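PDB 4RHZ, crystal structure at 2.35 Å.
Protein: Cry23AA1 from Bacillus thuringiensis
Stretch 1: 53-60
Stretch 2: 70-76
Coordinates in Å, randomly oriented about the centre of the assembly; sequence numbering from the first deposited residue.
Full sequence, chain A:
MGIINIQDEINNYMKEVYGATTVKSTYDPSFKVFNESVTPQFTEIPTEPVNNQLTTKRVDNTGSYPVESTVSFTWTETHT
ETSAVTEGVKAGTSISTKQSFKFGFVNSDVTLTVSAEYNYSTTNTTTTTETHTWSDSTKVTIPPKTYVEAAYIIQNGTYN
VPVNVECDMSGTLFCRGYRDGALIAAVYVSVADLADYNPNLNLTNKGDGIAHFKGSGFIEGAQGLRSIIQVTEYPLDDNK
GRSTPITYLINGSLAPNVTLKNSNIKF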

# COMPACT_ATOMS: atom_id res chain seq x y z
N GLN A 53 -12.37 9.49 -4.80
CA GLN A 53 -13.26 9.96 -5.79
C GLN A 53 -12.60 10.98 -6.69
O GLN A 53 -12.07 11.99 -6.21
CB GLN A 53 -14.47 10.55 -5.11
CG GLN A 53 -15.57 10.64 -6.08
CD GLN A 53 -16.35 11.84 -5.88
OE1 GLN A 53 -15.94 12.94 -6.30
NE2 GLN A 53 -17.55 11.68 -5.23
N LEU A 54 -12.64 10.73 -8.01
CA LEU A 54 -11.98 11.61 -8.98
C LEU A 54 -12.82 12.69 -9.62
O LEU A 54 -12.40 13.86 -9.52
CB LEU A 54 -11.25 10.84 -10.09
CG LEU A 54 -10.36 9.75 -9.44
CD1 LEU A 54 -9.90 8.86 -10.54
CD2 LEU A 54 -9.17 10.37 -8.64
N THR A 55 -13.94 12.32 -10.29
CA THR A 55 -14.93 13.31 -10.78
C THR A 55 -16.23 12.60 -10.76
O THR A 55 -16.28 11.40 -10.57
CB THR A 55 -14.93 13.53 -12.28
OG1 THR A 55 -14.09 12.58 -12.92
CG2 THR A 55 -14.73 14.91 -12.68
N THR A 56 -17.27 13.38 -11.03
CA THR A 56 -18.57 12.83 -11.12
C THR A 56 -19.28 13.38 -12.36
O THR A 56 -19.04 14.52 -12.83
CB THR A 56 -19.40 13.14 -9.85
OG1 THR A 56 -19.54 14.55 -9.82
CG2 THR A 56 -18.67 12.77 -8.59
N LYS A 57 -20.18 12.55 -12.86
CA LYS A 57 -21.01 12.95 -13.98
C LYS A 57 -22.46 12.86 -13.50
O LYS A 57 -22.89 11.80 -12.99
CB LYS A 57 -20.73 12.03 -15.16
CG LYS A 57 -19.45 12.42 -15.86
CD LYS A 57 -19.15 11.77 -17.16
CE LYS A 57 -17.80 12.36 -17.70
NZ LYS A 57 -17.40 11.75 -19.00
N ARG A 58 -23.15 14.00 -13.59
CA ARG A 58 -24.51 14.10 -13.17
C ARG A 58 -25.44 14.18 -14.44
O ARG A 58 -25.15 14.95 -15.42
CB ARG A 58 -24.69 15.35 -12.29
CG ARG A 58 -26.11 15.50 -11.76
CD ARG A 58 -26.39 16.83 -10.93
NE ARG A 58 -27.83 17.11 -10.85
CZ ARG A 58 -28.47 17.72 -9.83
NH1 ARG A 58 -27.80 18.09 -8.73
NH2 ARG A 58 -29.81 17.94 -9.90
N VAL A 59 -26.54 13.43 -14.39
CA VAL A 59 -27.54 13.42 -15.49
C VAL A 59 -28.91 13.54 -14.87
O VAL A 59 -29.31 12.67 -14.11
CB VAL A 59 -27.51 12.14 -16.35
CG1 VAL A 59 -28.43 12.28 -17.61
CG2 VAL A 59 -26.07 11.80 -16.85
N ASP A 60 -29.60 14.63 -15.18
CA ASP A 60 -30.98 14.88 -14.77
C ASP A 60 -31.99 14.41 -15.88
O ASP A 60 -31.91 14.88 -17.03
CB ASP A 60 -31.17 16.37 -14.50
CG ASP A 60 -30.37 16.85 -13.26
OD1 ASP A 60 -29.18 16.51 -13.05
OD2 ASP A 60 -30.91 17.61 -12.45
N THR A 70 -25.27 6.73 -21.22
CA THR A 70 -23.94 6.19 -21.10
C THR A 70 -22.99 7.15 -20.39
O THR A 70 -22.84 8.28 -20.84
CB THR A 70 -23.41 5.80 -22.49
OG1 THR A 70 -24.16 4.65 -22.90
CG2 THR A 70 -21.90 5.37 -22.42
N VAL A 71 -22.40 6.73 -19.26
CA VAL A 71 -21.35 7.59 -18.62
C VAL A 71 -19.97 6.92 -18.73
O VAL A 71 -19.82 5.73 -18.43
CB VAL A 71 -21.63 7.95 -17.13
CG1 VAL A 71 -22.81 8.92 -17.01
CG2 VAL A 71 -21.95 6.70 -16.32
N SER A 72 -18.99 7.72 -19.16
CA SER A 72 -17.69 7.28 -19.53
C SER A 72 -16.71 8.13 -18.76
O SER A 72 -16.88 9.36 -18.71
CB SER A 72 -17.40 7.62 -21.01
OG SER A 72 -18.16 6.78 -21.82
N PHE A 73 -15.65 7.49 -18.31
CA PHE A 73 -14.63 8.15 -17.52
C PHE A 73 -13.27 7.76 -18.02
O PHE A 73 -13.04 6.62 -18.46
CB PHE A 73 -14.73 7.70 -16.07
CG PHE A 73 -16.00 8.11 -15.42
CD1 PHE A 73 -17.02 7.19 -15.23
CD2 PHE A 73 -16.16 9.40 -15.00
CE1 PHE A 73 -18.21 7.58 -14.60
CE2 PHE A 73 -17.34 9.81 -14.37
CZ PHE A 73 -18.36 8.89 -14.16
N THR A 74 -12.37 8.70 -17.91
CA THR A 74 -11.02 8.37 -18.17
C THR A 74 -10.10 8.95 -17.09
O THR A 74 -10.29 10.06 -16.62
CB THR A 74 -10.66 8.82 -19.58
OG1 THR A 74 -9.61 7.99 -20.05
CG2 THR A 74 -10.25 10.29 -19.63
N TRP A 75 -9.08 8.18 -16.72
CA TRP A 75 -8.10 8.72 -15.81
C TRP A 75 -6.68 8.16 -16.02
O TRP A 75 -6.49 6.96 -16.24
CB TRP A 75 -8.55 8.51 -14.37
CG TRP A 75 -7.85 9.41 -13.42
CD1 TRP A 75 -7.98 10.77 -13.32
CD2 TRP A 75 -6.88 9.01 -12.45
NE1 TRP A 75 -7.14 11.25 -12.31
CE2 TRP A 75 -6.46 10.18 -11.77
CE3 TRP A 75 -6.34 7.77 -12.07
CZ2 TRP A 75 -5.51 10.14 -10.73
CZ3 TRP A 75 -5.39 7.73 -11.03
CH2 TRP A 75 -4.99 8.91 -10.37
N THR A 76 -5.69 9.04 -15.99
CA THR A 76 -4.31 8.61 -16.18
C THR A 76 -3.55 8.75 -14.85
O THR A 76 -3.42 9.83 -14.33
CB THR A 76 -3.59 9.31 -17.35
OG1 THR A 76 -3.86 10.71 -17.26
CG2 THR A 76 -4.09 8.83 -18.65
O HOH W 1 -20.08 10.39 -20.13

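The most striking feature of this contact is a very short hydrogen bond from a side chain to the opposing backbone: Lys 57 NZ donates to Ser 72 O at 2.5 Å. The lysine reaches it with chi2 to chi4 all t, an extended chain that carries the ammonium group to the main chain of the second strand. Water 1 reinforces the link, accepting from Lys 57 NZ at 3.2 Å and from Ser 72 N at 3.0 Å, so that the amine engages both polar backbone groups of Ser 72, one directly and one through solvent.

The strands run nearly antiparallel, at 165°, but their axes come no closer than 8.4 Å. No backbone-to-backbone hydrogen bond joins them, and side chains fill the space between. The aliphatic part of Lys 57 also packs on the buried Phe 73, with Lys 57 CG 3.7 Å from Phe 73 CE2, and Lys 57 CB lies 4.2 Å from Val 71 CG1. Val 59 CG2 extends this apolar patch more loosely, 4.4 Å from Val 71 CG1. Toward the other end, Leu 54 CD1 sits over one face of the Trp 75 indole, 3.6 Å from Trp 75 CD2, in a CH-pi contact. Arg 58, pointing away, instead forms a salt bridge within its own strand, Arg 58 NE to Asp 60 OD1 at 2.7 Å.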